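Local coordinates for protein SeqA (Vibrio cholerae, PDB 3SK7) that probably regulates replication initiation negatively, binding pairs of hemimethylated GATC sequences at the chromosomal origin so that newly replicated origins do not fire again, at residues Y55-N59 against E60-L64; M102-P105 against S106-E110. All coordinates share one frame; numbering follows the deposited sequence. Where two conformers were deposited one is given.

Contact 1: Y55-N59 against E60-L64; sequences YFADN and EQTLL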
loop_
_atom_site.group_PDB
_atom_site.type_symbol
_atom_site.label_atom_id
_atom_site.label_comp_id
_atom_site.label_asym_id
_atom_site.label_seq_id
_atom_site.Cartn_x
_atom_site.Cartn_y
_atom_site.Cartn_z
ATOM N N TYR A 55 5.958 -7.042 -6.849
ATOM C CA TYR A 55 4.911 -6.058 -6.791
ATOM C C TYR A 55 5.450 -4.646 -6.627
ATOM O O TYR A 55 4.825 -3.701 -7.116
ATOM C CB TYR A 55 3.976 -6.362 -5.610
ATOM C CG TYR A 55 3.116 -7.566 -5.783
ATOM C CD1 TYR A 55 2.380 -7.755 -6.938
ATOM C CD2 TYR A 55 3.017 -8.508 -4.784
ATOM C CE1 TYR A 55 1.566 -8.875 -7.103
ATOM C CE2 TYR A 55 2.206 -9.631 -4.939
ATOM C CZ TYR A 55 1.494 -9.800 -6.109
ATOM O OH TYR A 55 0.691 -10.905 -6.284
ATOM N N PHE A 56 6.571 -4.499 -5.933
ATOM C CA PHE A 56 7.132 -3.209 -5.593
ATOM C C PHE A 56 8.565 -3.096 -6.098
ATOM O O PHE A 56 9.299 -4.099 -6.169
ATOM C CB PHE A 56 7.155 -3.013 -4.089
ATOM C CG PHE A 56 5.794 -3.036 -3.455
ATOM C CD1 PHE A 56 5.273 -4.201 -2.927
ATOM C CD2 PHE A 56 5.042 -1.880 -3.389
ATOM C CE1 PHE A 56 4.003 -4.216 -2.366
ATOM C CE2 PHE A 56 3.782 -1.884 -2.815
ATOM C CZ PHE A 56 3.268 -3.039 -2.301
ATOM N N ALA A 57 8.958 -1.858 -6.373
ATOM C CA ALA A 57 10.338 -1.553 -6.689
ATOM C C ALA A 57 10.661 -0.141 -6.241
ATOM O O ALA A 57 9.762 0.601 -5.849
ATOM C CB ALA A 57 10.618 -1.717 -8.179
ATOM N N ASP A 58 11.928 0.249 -6.333
ATOM C CA ASP A 58 12.331 1.633 -6.077
ATOM C C ASP A 58 12.500 2.435 -7.357
ATOM O O ASP A 58 12.986 3.561 -7.334
ATOM C CB ASP A 58 13.567 1.723 -5.173
ATOM C CG ASP A 58 14.851 1.421 -5.904
ATOM O OD1 ASP A 58 14.800 0.808 -6.987
ATOM O OD2 ASP A 58 15.924 1.785 -5.375
ATOM N N ASN A 59 12.021 1.881 -8.460
ATOM C CA ASN A 59 12.043 2.564 -9.748
ATOM C C ASN A 59 11.087 1.912 -10.752
ATOM O O ASN A 59 10.749 0.747 -10.624
ATOM C CB ASN A 59 13.448 2.591 -10.309
ATOM C CG ASN A 59 13.933 1.214 -10.739
ATOM O OD1 ASN A 59 13.825 0.853 -11.903
ATOM N ND2 ASN A 59 14.415 0.420 -9.783
ATOM N N GLU A 60 10.638 2.680 -11.741
ATOM C CA GLU A 60 9.653 2.219 -12.710
ATOM C C GLU A 60 10.173 1.075 -13.594
ATOM O O GLU A 60 9.453 0.121 -13.911
ATOM C CB GLU A 60 9.253 3.402 -13.594
ATOM C CG GLU A 60 8.218 3.078 -14.629
ATOM C CD GLU A 60 7.780 4.284 -15.436
ATOM O OE1 GLU A 60 8.521 5.298 -15.503
ATOM O OE2 GLU A 60 6.695 4.191 -16.019
ATOM N N GLN A 61 11.428 1.182 -13.993
ATOM C CA GLN A 61 11.970 0.275 -14.990
ATOM C C GLN A 61 12.033 -1.162 -14.508
ATOM O O GLN A 61 11.774 -2.087 -15.269
ATOM C CB GLN A 61 13.362 0.724 -15.428
ATOM C CG GLN A 61 13.955 -0.147 -16.542
ATOM C CD GLN A 61 13.066 -0.208 -17.785
ATOM O OE1 GLN A 61 12.797 0.814 -18.422
ATOM N NE2 GLN A 61 12.602 -1.409 -18.130
ATOM N N THR A 62 12.388 -1.346 -13.253
ATOM C CA THR A 62 12.443 -2.688 -12.682
ATOM C C THR A 62 11.093 -3.395 -12.844
ATOM O O THR A 62 11.003 -4.605 -13.143
ATOM C CB THR A 62 12.827 -2.642 -11.202
ATOM O OG1 THR A 62 14.192 -2.222 -11.070
ATOM C CG2 THR A 62 12.647 -3.999 -10.557
ATOM N N LEU A 63 10.025 -2.631 -12.656
ATOM C CA LEU A 63 8.717 -3.221 -12.759
ATOM C C LEU A 63 8.327 -3.456 -14.213
ATOM O O LEU A 63 7.662 -4.451 -14.534
ATOM C CB LEU A 63 7.659 -2.364 -12.052
ATOM C CG LEU A 63 7.822 -2.249 -10.547
ATOM C CD1 LEU A 63 6.732 -1.322 -9.987
ATOM C CD2 LEU A 63 7.789 -3.605 -9.890
ATOM N N LEU A 64 8.750 -2.564 -15.108
ATOM C CA LEU A 64 8.555 -2.824 -16.534
ATOM C C LEU A 64 9.396 -4.015 -17.023
ATOM O O LEU A 64 8.986 -4.747 -17.926
ATOM C CB LEU A 64 8.874 -1.573 -17.354
ATOM C CG LEU A 64 7.908 -0.417 -17.140
ATOM C CD1 LEU A 64 8.340 0.778 -17.964
ATOM C CD2 LEU A 64 6.527 -0.794 -17.496
#

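Contact 2: M102-P105 against S106-E110; sequences MGFP and SDIIE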
loop_
_atom_site.group_PDB
_atom_site.type_symbol
_atom_site.label_atom_id
_atom_site.label_comp_id
_atom_site.label_asym_id
_atom_site.label_seq_id
_atom_site.Cartn_x
_atom_site.Cartn_y
_atom_site.Cartn_z
ATOM N N MET A 102 4.843 -5.987 8.343
ATOM C CA MET A 102 5.189 -4.859 9.194
ATOM C C MET A 102 4.769 -5.045 10.653
ATOM O O MET A 102 5.098 -4.220 11.498
ATOM C CB MET A 102 4.541 -3.568 8.657
ATOM C CG MET A 102 5.122 -3.032 7.352
ATOM S SD MET A 102 4.304 -1.541 6.760
ATOM C CE MET A 102 4.889 -0.308 7.912
ATOM N N GLY A 103 4.012 -6.102 10.925
ATOM C CA GLY A 103 3.659 -6.462 12.293
ATOM C C GLY A 103 2.315 -5.999 12.805
ATOM O O GLY A 103 2.065 -6.064 14.021
ATOM N N PHE A 104 1.447 -5.537 11.904
ATOM C CA PHE A 104 0.135 -5.107 12.327
ATOM C C PHE A 104 -0.736 -6.305 12.722
ATOM O O PHE A 104 -0.650 -7.393 12.170
ATOM C CB PHE A 104 -0.559 -4.335 11.210
ATOM C CG PHE A 104 -0.024 -2.957 10.992
ATOM C CD1 PHE A 104 -0.582 -1.876 11.644
ATOM C CD2 PHE A 104 1.015 -2.731 10.110
ATOM C CE1 PHE A 104 -0.105 -0.597 11.422
ATOM C CE2 PHE A 104 1.495 -1.457 9.893
ATOM C CZ PHE A 104 0.918 -0.391 10.552
ATOM N N PRO A 105 -1.596 -6.098 13.702
ATOM C CA PRO A 105 -2.582 -7.105 14.078
ATOM C C PRO A 105 -3.694 -7.208 13.037
ATOM O O PRO A 105 -3.975 -6.237 12.317
ATOM C CB PRO A 105 -3.134 -6.585 15.399
ATOM C CG PRO A 105 -2.902 -5.111 15.336
ATOM C CD PRO A 105 -1.629 -4.922 14.563
ATOM N N SER A 106 -4.329 -8.363 12.969
ATOM C CA SER A 106 -5.230 -8.665 11.873
ATOM C C SER A 106 -6.447 -7.787 11.897
ATOM O O SER A 106 -7.046 -7.534 10.875
ATOM C CB SER A 106 -5.656 -10.135 11.935
ATOM O OG SER A 106 -4.530 -10.971 11.971
ATOM N N ASP A 107 -6.835 -7.315 13.068
ATOM C CA ASP A 107 -8.068 -6.529 13.196
ATOM C C ASP A 107 -8.038 -5.255 12.327
ATOM O O ASP A 107 -8.937 -4.999 11.503
ATOM C CB ASP A 107 -8.275 -6.165 14.665
ATOM C CG ASP A 107 -8.173 -7.372 15.589
ATOM O OD1 ASP A 107 -9.193 -8.053 15.822
ATOM O OD2 ASP A 107 -7.062 -7.653 16.093
ATOM N N ILE A 108 -6.981 -4.470 12.511
ATOM C CA ILE A 108 -6.838 -3.244 11.737
ATOM C C ILE A 108 -6.569 -3.571 10.262
ATOM O O ILE A 108 -7.001 -2.843 9.381
ATOM C CB ILE A 108 -5.709 -2.326 12.285
ATOM C CG1 ILE A 108 -5.728 -0.961 11.602
ATOM C CG2 ILE A 108 -4.333 -2.963 12.109
ATOM C CD1 ILE A 108 -7.083 -0.227 11.711
ATOM N N ILE A 109 -5.901 -4.691 9.997
ATOM C CA ILE A 109 -5.609 -5.058 8.618
ATOM C C ILE A 109 -6.913 -5.333 7.858
ATOM O O ILE A 109 -7.093 -4.911 6.720
ATOM C CB ILE A 109 -4.683 -6.294 8.533
ATOM C CG1 ILE A 109 -3.331 -5.996 9.168
ATOM C CG2 ILE A 109 -4.521 -6.696 7.106
ATOM C CD1 ILE A 109 -2.363 -7.148 9.101
ATOM N N GLU A 110 -7.825 -6.051 8.492
ATOM C CA GLU A 110 -9.130 -6.306 7.899
ATOM C C GLU A 110 -9.870 -5.000 7.615
ATOM O O GLU A 110 -10.450 -4.841 6.530
ATOM C CB GLU A 110 -9.970 -7.196 8.827
ATOM C CG GLU A 110 -11.359 -7.543 8.253
ATOM C CD GLU A 110 -12.287 -8.232 9.239
ATOM O OE1 GLU A 110 -11.970 -8.236 10.453
ATOM O OE2 GLU A 110 -13.339 -8.759 8.794
#

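Contact 1: Y55-N59 against E60-L64
Asn59 and Thr62 meet with their side chains crossed at about a right angle, each held by the other at the start of helix 60-66. Asn59 is the N-cap: its OD1 accepts from Thr62 N at 3.0 Å in a fairly straight bond. The donor stands above the carbonyl plane, 39° out of it, so the amide is approached partly over its face. In return Asn59 ND2 donates to Thr62 OG1 at 2.9 Å, the hydroxyl tilted somewhat from the amide plane. Chi1 of 69° tucks CG of Asn59 between its own N and carbonyl carbon, turning the amide back over the first turn; in Thr62 the hydroxyl lies beside its backbone N (chi1 -69°), where it can face that amide. ND2 also donates to Asp58 OD1 at 2.8 Å, exactly in the amide plane and nearly along the C-O axis of the carboxylate. Three bonds thus fix the rotation of the amide, and asparagine suits the place because it carries both an acceptor for the helix end and a donor for its neighbours.

Beside this polar cap the contact is apolar. The small methyl of Ala57 CB points at the helix and lies 3.7 Å from Leu63 CG, while Leu63 CD2 reaches Phe56 C at 3.9 Å. Leu63 and Glu60 also touch Trp81 on strand 81-82, the antiparallel partner of strand 56-57, and Phe56 faces away toward helices 39-47 and 88-101. The turn therefore joins the edge strand 56-57 to a short helix packed beside the small sheet.

Contact 2: M102-P105 against S106-E110
With chi1 of -171°, Ile108 sends CG1 away from its backbone N and leaves the CG2 methyl between N and the carbonyl carbon, directed back at the residues before the helix. Ile109 takes a different rotamer: with chi1 of -63° its CG1 lies beside N, opposite the carbonyl carbon, and an extended chi2 carries CD1 on toward Phe104. The two isoleucines thus reach back by different branches. CG2 of Ile108 lies 3.9 Å from Phe104 CD1, meeting the ring obliquely, and it sits 4.1 Å from both CG and CD of Pro105, the two side chains crossing at a slant. CG1 of Ile109 packs on Phe104 CB at 3.8 Å, and its CD1 comes 3.5 Å from Phe104 O.

Both branches also crowd on Pro105 O, Ile108 CG2 at 3.3 Å and Ile109 CG1 at 3.2 Å. Pro105 is the N-cap residue of helix 106-114, and its O accepts a weak bond from Ile109 N at 3.4 Å. Proline suits the cap because its ring restricts phi; with no N-H of its own it loses no helix bond here, though its side chain can offer the first turn no acceptor. Gly103, just upstream, closes helix 88-101 with a Schellman motif; its positive phi of 97° is one that glycine, having no CB, takes up readily. Phe104 bridges Met8 of helix 3-12 and Met99 of helix 88-101; Ile108 follows it to Met8, Ile109 to Met99 and Val100.

The link between the two helices is consequently held by hydrocarbon contact, helped by a weak backbone bond. Branched isoleucines and a broad phenyl ring fill the interior side, while Ser106 and Asp107 keep polar groups on the exposed side of the first turn.

How the contacts relate
Both contacts are partly buried helix starts, and they lie on opposite sides of the chain's centre, with their own centres 26 Å apart. Contact 1 leads from a strand into a short helix beside the small sheet; contact 2 leads from one helix into the next, within the helical part of the fold. Their caps differ accordingly. In 55-64 an amide, a hydroxyl and a carboxylate do the holding at the outer turn, over a modest apolar layer. In 102-110 the cap residue offers only its carbonyl, and aliphatic and aromatic groups dominate. Both contacts also touch helix 88-101: Tyr55 and Phe56 from contact 1, Phe104 and Ile109 from contact 2.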